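PDB 4LW8: putative epimerase from Burkholderia cenocepacia, which probably catalyses an NAD(P)-dependent epimerisation or related conversion of a nucleotide sugar in the biosynthesis of lipopolysaccharide O-antigen. Local coordinates for residues G47-G52 and C64-V69; L148-A153 and T246-S251. One frame throughout, in Å; residues are numbered along the deposited sequence.

Overall arrangement
The two contacts illustrate strands paired with each other and a loop tied to a strand. In interaction 1, neighbouring parallel strands of the Rossmann sheet, separated by a short connection without helix or strand, pair through a run of backbone hydrogen bonds; it is partly buried, and its outer end reaches solvent. Interaction 2 is buried and smaller, and there a side chain does the bonding: a glutamate in a loop takes the backbone N-H of strand 246-249, with a water as second link. Both contacts reach the same large sheet, on opposite sides of the chain's centre, their centres about 31 Å apart and their nearest atoms about 20 Å apart.

Interaction 1 (G47-G52 and C64-V69); sequences GTVAPG and CTLLPV
T48 has OG1 between its backbone N and carbonyl carbon (chi1 64°), which leaves CG2 beside the N, while V69 has CG1 anti to its N (chi1 -175°), which leaves its CG2 beside the N; T48 CG2 lies 3.9 Å from V69 CB, the two side chains crossing obliquely. On the face that carries V49, the side chains of V49 and L66 cross at about a right angle, V49 CG1 4.2 Å from L66 CB, and V49 CG2 rests over P68 CA at 3.8 Å. Between these two layers of side chains runs a parallel strand ladder in which G47 and V49 each give and accept a bond. L67 N reaches G47 O at 2.8 Å, almost straight. V49 N, by contrast, approaches L67 O from 44° above the carbonyl plane. This is the pairing of strands 44-49 and 65-68 in the Rossmann fold of the epimerase/dehydratase family, where 44-49 also pairs with strand 20-24; T48 OG1 bonds to G25 N just beyond that strand. V69, whose side chain packs against M77 and A80 of helix 74-84, ends the ladder by donating its N to V49 O at 2.9 Å. Past the strand, P51 brings CG and CD against the V69 backbone, CD 3.7 Å from V69 C.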
loop_
_atom_site.group_PDB
_atom_site.type_symbol
_atom_site.label_atom_id
_atom_site.label_comp_id
_atom_site.label_asym_id
_atom_site.label_seq_id
_atom_site.Cartn_x
_atom_site.Cartn_y
_atom_site.Cartn_z
ATOM N N GLY A 47 23.004 -7.000 13.347
ATOM C CA GLY A 47 22.255 -6.159 12.434
ATOM C C GLY A 47 22.783 -6.186 11.019
ATOM O O GLY A 47 23.839 -6.758 10.769
ATOM N N THR A 48 22.057 -5.561 10.091
ATOM C CA THR A 48 22.484 -5.560 8.700
ATOM C C THR A 48 23.152 -4.243 8.326
ATOM O O THR A 48 22.847 -3.212 8.917
ATOM C CB THR A 48 21.304 -5.815 7.742
ATOM O OG1 THR A 48 20.351 -4.741 7.849
ATOM C CG2 THR A 48 20.622 -7.142 8.085
ATOM N N VAL A 49 24.082 -4.315 7.373
ATOM C CA VAL A 49 24.669 -3.154 6.708
ATOM C C VAL A 49 24.627 -3.394 5.204
ATOM O O VAL A 49 24.518 -4.536 4.765
ATOM C CB VAL A 49 26.146 -2.911 7.127
ATOM C CG1 VAL A 49 26.247 -2.581 8.605
ATOM C CG2 VAL A 49 26.995 -4.123 6.768
ATOM N N ALA A 50 24.733 -2.335 4.410
ATOM C CA ALA A 50 24.760 -2.481 2.955
ATOM C C ALA A 50 26.078 -3.098 2.509
ATOM O O ALA A 50 27.135 -2.656 2.937
ATOM C CB ALA A 50 24.572 -1.114 2.266
ATOM N N PRO A 51 26.016 -4.109 1.636
ATOM C CA PRO A 51 27.227 -4.691 1.058
ATOM C C PRO A 51 28.052 -3.636 0.329
ATOM O O PRO A 51 27.476 -2.739 -0.282
ATOM C CB PRO A 51 26.680 -5.734 0.080
ATOM C CG PRO A 51 25.366 -6.133 0.668
ATOM C CD PRO A 51 24.807 -4.878 1.282
ATOM N N GLY A 52 29.374 -3.721 0.428
ATOM C CA GLY A 52 30.256 -2.875 -0.359
ATOM C C GLY A 52 30.387 -1.434 0.114
ATOM O O GLY A 52 31.123 -0.642 -0.477
ATOM N N CYS A 64 28.785 -4.811 18.211
ATOM C CA CYS A 64 27.707 -5.294 17.354
ATOM C C CYS A 64 28.231 -6.248 16.294
ATOM O O CYS A 64 29.333 -6.066 15.784
ATOM C CB CYS A 64 26.986 -4.126 16.690
ATOM S SG CYS A 64 26.166 -3.047 17.872
ATOM N N THR A 65 27.446 -7.271 15.978
ATOM C CA THR A 65 27.783 -8.176 14.892
ATOM C C THR A 65 27.080 -7.654 13.629
ATOM O O THR A 65 25.858 -7.612 13.574
ATOM C CB THR A 65 27.357 -9.624 15.198
ATOM O OG1 THR A 65 28.023 -10.085 16.381
ATOM C CG2 THR A 65 27.706 -10.547 14.032
ATOM N N LEU A 66 27.864 -7.229 12.639
ATOM C CA LEU A 66 27.339 -6.574 11.441
ATOM C C LEU A 66 27.358 -7.501 10.244
ATOM O O LEU A 66 28.421 -7.930 9.810
ATOM C CB LEU A 66 28.159 -5.317 11.123
ATOM C CG LEU A 66 28.278 -4.309 12.265
ATOM C CD1 LEU A 66 29.105 -3.113 11.834
ATOM C CD2 LEU A 66 26.909 -3.864 12.691
ATOM N N LEU A 67 26.187 -7.791 9.689
ATOM C CA LEU A 67 26.087 -8.700 8.551
ATOM C C LEU A 67 25.768 -7.948 7.236
ATOM O O LEU A 67 24.748 -7.276 7.137
ATOM C CB LEU A 67 25.016 -9.765 8.833
ATOM C CG LEU A 67 25.101 -10.577 10.143
ATOM C CD1 LEU A 67 23.954 -11.595 10.220
ATOM C CD2 LEU A 67 26.438 -11.278 10.292
ATOM N N PRO A 68 26.648 -8.047 6.226
ATOM C CA PRO A 68 26.334 -7.353 4.971
ATOM C C PRO A 68 25.183 -8.044 4.244
ATOM O O PRO A 68 25.343 -9.148 3.716
ATOM C CB PRO A 68 27.643 -7.445 4.165
ATOM C CG PRO A 68 28.687 -7.910 5.141
ATOM C CD PRO A 68 27.961 -8.706 6.176
ATOM N N VAL A 69 24.027 -7.391 4.239
ATOM C CA VAL A 69 22.817 -7.925 3.628
ATOM C C VAL A 69 22.039 -6.841 2.872
ATOM O O VAL A 69 21.711 -5.796 3.423
ATOM C CB VAL A 69 21.857 -8.562 4.688
ATOM C CG1 VAL A 69 20.696 -9.185 3.994
ATOM C CG2 VAL A 69 22.581 -9.602 5.541
#

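Interaction 2 (L148-A153 and T246-S251)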
loop_
_atom_site.group_PDB
_atom_site.type_symbol
_atom_site.label_atom_id
_atom_site.label_comp_id
_atom_site.label_asym_id
_atom_site.label_seq_id
_atom_site.Cartn_x
_atom_site.Cartn_y
_atom_site.Cartn_z
ATOM N N LEU A 148 -3.496 13.555 16.552
ATOM C CA LEU A 148 -3.805 12.283 15.905
ATOM C C LEU A 148 -3.579 11.060 16.808
ATOM O O LEU A 148 -2.494 10.896 17.379
ATOM C CB LEU A 148 -2.967 12.127 14.635
ATOM C CG LEU A 148 -2.879 13.357 13.729
ATOM C CD1 LEU A 148 -2.215 13.015 12.402
ATOM C CD2 LEU A 148 -4.236 13.967 13.505
ATOM N N ASP A 149 -4.590 10.197 16.925
ATOM C CA ASP A 149 -4.380 8.889 17.542
ATOM C C ASP A 149 -4.401 7.831 16.442
ATOM O O ASP A 149 -4.521 8.171 15.263
ATOM C CB ASP A 149 -5.414 8.605 18.655
ATOM C CG ASP A 149 -6.841 8.500 18.153
ATOM O OD1 ASP A 149 -7.081 8.042 17.014
ATOM O OD2 ASP A 149 -7.743 8.875 18.930
ATOM N N GLU A 150 -4.286 6.556 16.812
ATOM C CA GLU A 150 -4.106 5.491 15.821
ATOM C C GLU A 150 -5.361 5.158 15.001
ATOM O O GLU A 150 -5.283 4.391 14.037
ATOM C CB GLU A 150 -3.595 4.216 16.504
ATOM C CG GLU A 150 -2.171 4.316 17.023
ATOM C CD GLU A 150 -2.064 4.979 18.379
ATOM O OE1 GLU A 150 -3.108 5.370 18.942
ATOM O OE2 GLU A 150 -0.925 5.125 18.879
ATOM N N THR A 151 -6.499 5.750 15.351
ATOM C CA THR A 151 -7.733 5.491 14.614
ATOM C C THR A 151 -7.939 6.471 13.458
ATOM O O THR A 151 -8.915 6.363 12.713
ATOM C CB THR A 151 -8.979 5.568 15.528
ATOM O OG1 THR A 151 -9.275 6.938 15.836
ATOM C CG2 THR A 151 -8.777 4.755 16.820
ATOM N N VAL A 152 -7.047 7.448 13.325
ATOM C CA VAL A 152 -7.183 8.433 12.259
ATOM C C VAL A 152 -6.895 7.797 10.899
ATOM O O VAL A 152 -5.887 7.094 10.723
ATOM C CB VAL A 152 -6.260 9.636 12.483
ATOM C CG1 VAL A 152 -6.262 10.553 11.248
ATOM C CG2 VAL A 152 -6.701 10.400 13.736
ATOM N N ALA A 153 -7.791 8.039 9.947
ATOM C CA ALA A 153 -7.691 7.434 8.626
ATOM C C ALA A 153 -6.428 7.889 7.938
ATOM O O ALA A 153 -6.124 9.080 7.916
ATOM C CB ALA A 153 -8.910 7.787 7.779
ATOM N N THR A 246 -0.605 -1.400 16.576
ATOM C CA THR A 246 0.109 -0.260 15.998
ATOM C C THR A 246 0.154 0.893 17.001
ATOM O O THR A 246 -0.839 1.164 17.667
ATOM C CB THR A 246 -0.565 0.211 14.692
ATOM O OG1 THR A 246 -0.479 -0.821 13.705
ATOM C CG2 THR A 246 0.079 1.483 14.152
ATOM N N PHE A 247 1.300 1.560 17.123
ATOM C CA PHE A 247 1.457 2.617 18.128
ATOM C C PHE A 247 2.100 3.886 17.574
ATOM O O PHE A 247 3.178 3.826 16.980
ATOM C CB PHE A 247 2.322 2.132 19.302
ATOM C CG PHE A 247 1.741 0.973 20.068
ATOM C CD1 PHE A 247 2.000 -0.326 19.683
ATOM C CD2 PHE A 247 0.964 1.191 21.190
ATOM C CE1 PHE A 247 1.467 -1.393 20.392
ATOM C CE2 PHE A 247 0.425 0.134 21.907
ATOM C CZ PHE A 247 0.673 -1.160 21.509
ATOM N N ASN A 248 1.444 5.025 17.766
ATOM C CA ASN A 248 2.124 6.310 17.627
ATOM C C ASN A 248 3.297 6.376 18.608
ATOM O O ASN A 248 3.177 5.940 19.760
ATOM C CB ASN A 248 1.170 7.476 17.909
ATOM C CG ASN A 248 0.131 7.667 16.826
ATOM O OD1 ASN A 248 0.280 7.178 15.701
ATOM N ND2 ASN A 248 -0.935 8.387 17.160
ATOM N N VAL A 249 4.421 6.919 18.163
ATOM C CA VAL A 249 5.513 7.273 19.074
ATOM C C VAL A 249 5.799 8.752 18.839
ATOM O O VAL A 249 6.184 9.148 17.739
ATOM C CB VAL A 249 6.777 6.393 18.859
ATOM C CG1 VAL A 249 7.911 6.817 19.793
ATOM C CG2 VAL A 249 6.432 4.919 19.096
ATOM N N CYS A 250 5.549 9.571 19.857
ATOM C CA CYS A 250 5.544 11.034 19.700
ATOM C C CYS A 250 5.634 11.720 21.057
ATOM O O CYS A 250 5.459 11.072 22.088
ATOM C CB CYS A 250 4.285 11.493 18.975
ATOM S SG CYS A 250 2.776 10.902 19.773
ATOM N N SER A 251 5.909 13.023 21.047
ATOM C CA SER A 251 6.117 13.793 22.276
ATOM C C SER A 251 4.802 14.352 22.801
ATOM O O SER A 251 4.716 14.739 23.954
ATOM C CB SER A 251 7.085 14.958 22.030
ATOM O OG SER A 251 6.420 16.027 21.347
HETATM O O HOH W 1 0.580 5.651 21.039
#
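L148 turns its carbonyl oxygen toward the amide of N248, and L148 O stands 3.0 Å from N248 ND2, but the angle is too poor for a hydrogen bond. That amide is committed elsewhere: ND2 donates to S292 O, and OD1 is bonded to Y140 OH, which together fix its rotation. D149 follows, its CA 3.5 Å from N248 ND2, with its carboxylate engaged inside its own loop. D149 OD1 accepts T151 N at 2.9 Å, an Asx turn, and takes T151 OG1 on its syn lone pair, two bonds that steady the type I turn from D149 to V152. E150, second in that turn, carries the contact. Its chain bends at chi2 (83°), swinging CD toward the strand, and the carboxylate and the N248 amide approach tip to tip, stacked with their planes 24° apart. OE2 offers its anti lone pair to N248 N at 2.6 Å, a short bond with an angle of 161° at the hydrogen. A water donates both to E150 OE2, at 2.7 Å, and to N248 O, so the carboxylate meets N248 N directly and N248 O through the water. Farther back, E150 CG passes 3.5 Å from T246 O, which accepts from K295 NZ. Such a side-chain-to-backbone bond joins a beta turn to strand 246-249, a strand paired in parallel with 180-189 in the large mixed sheet of this epimerase/dehydratase fold.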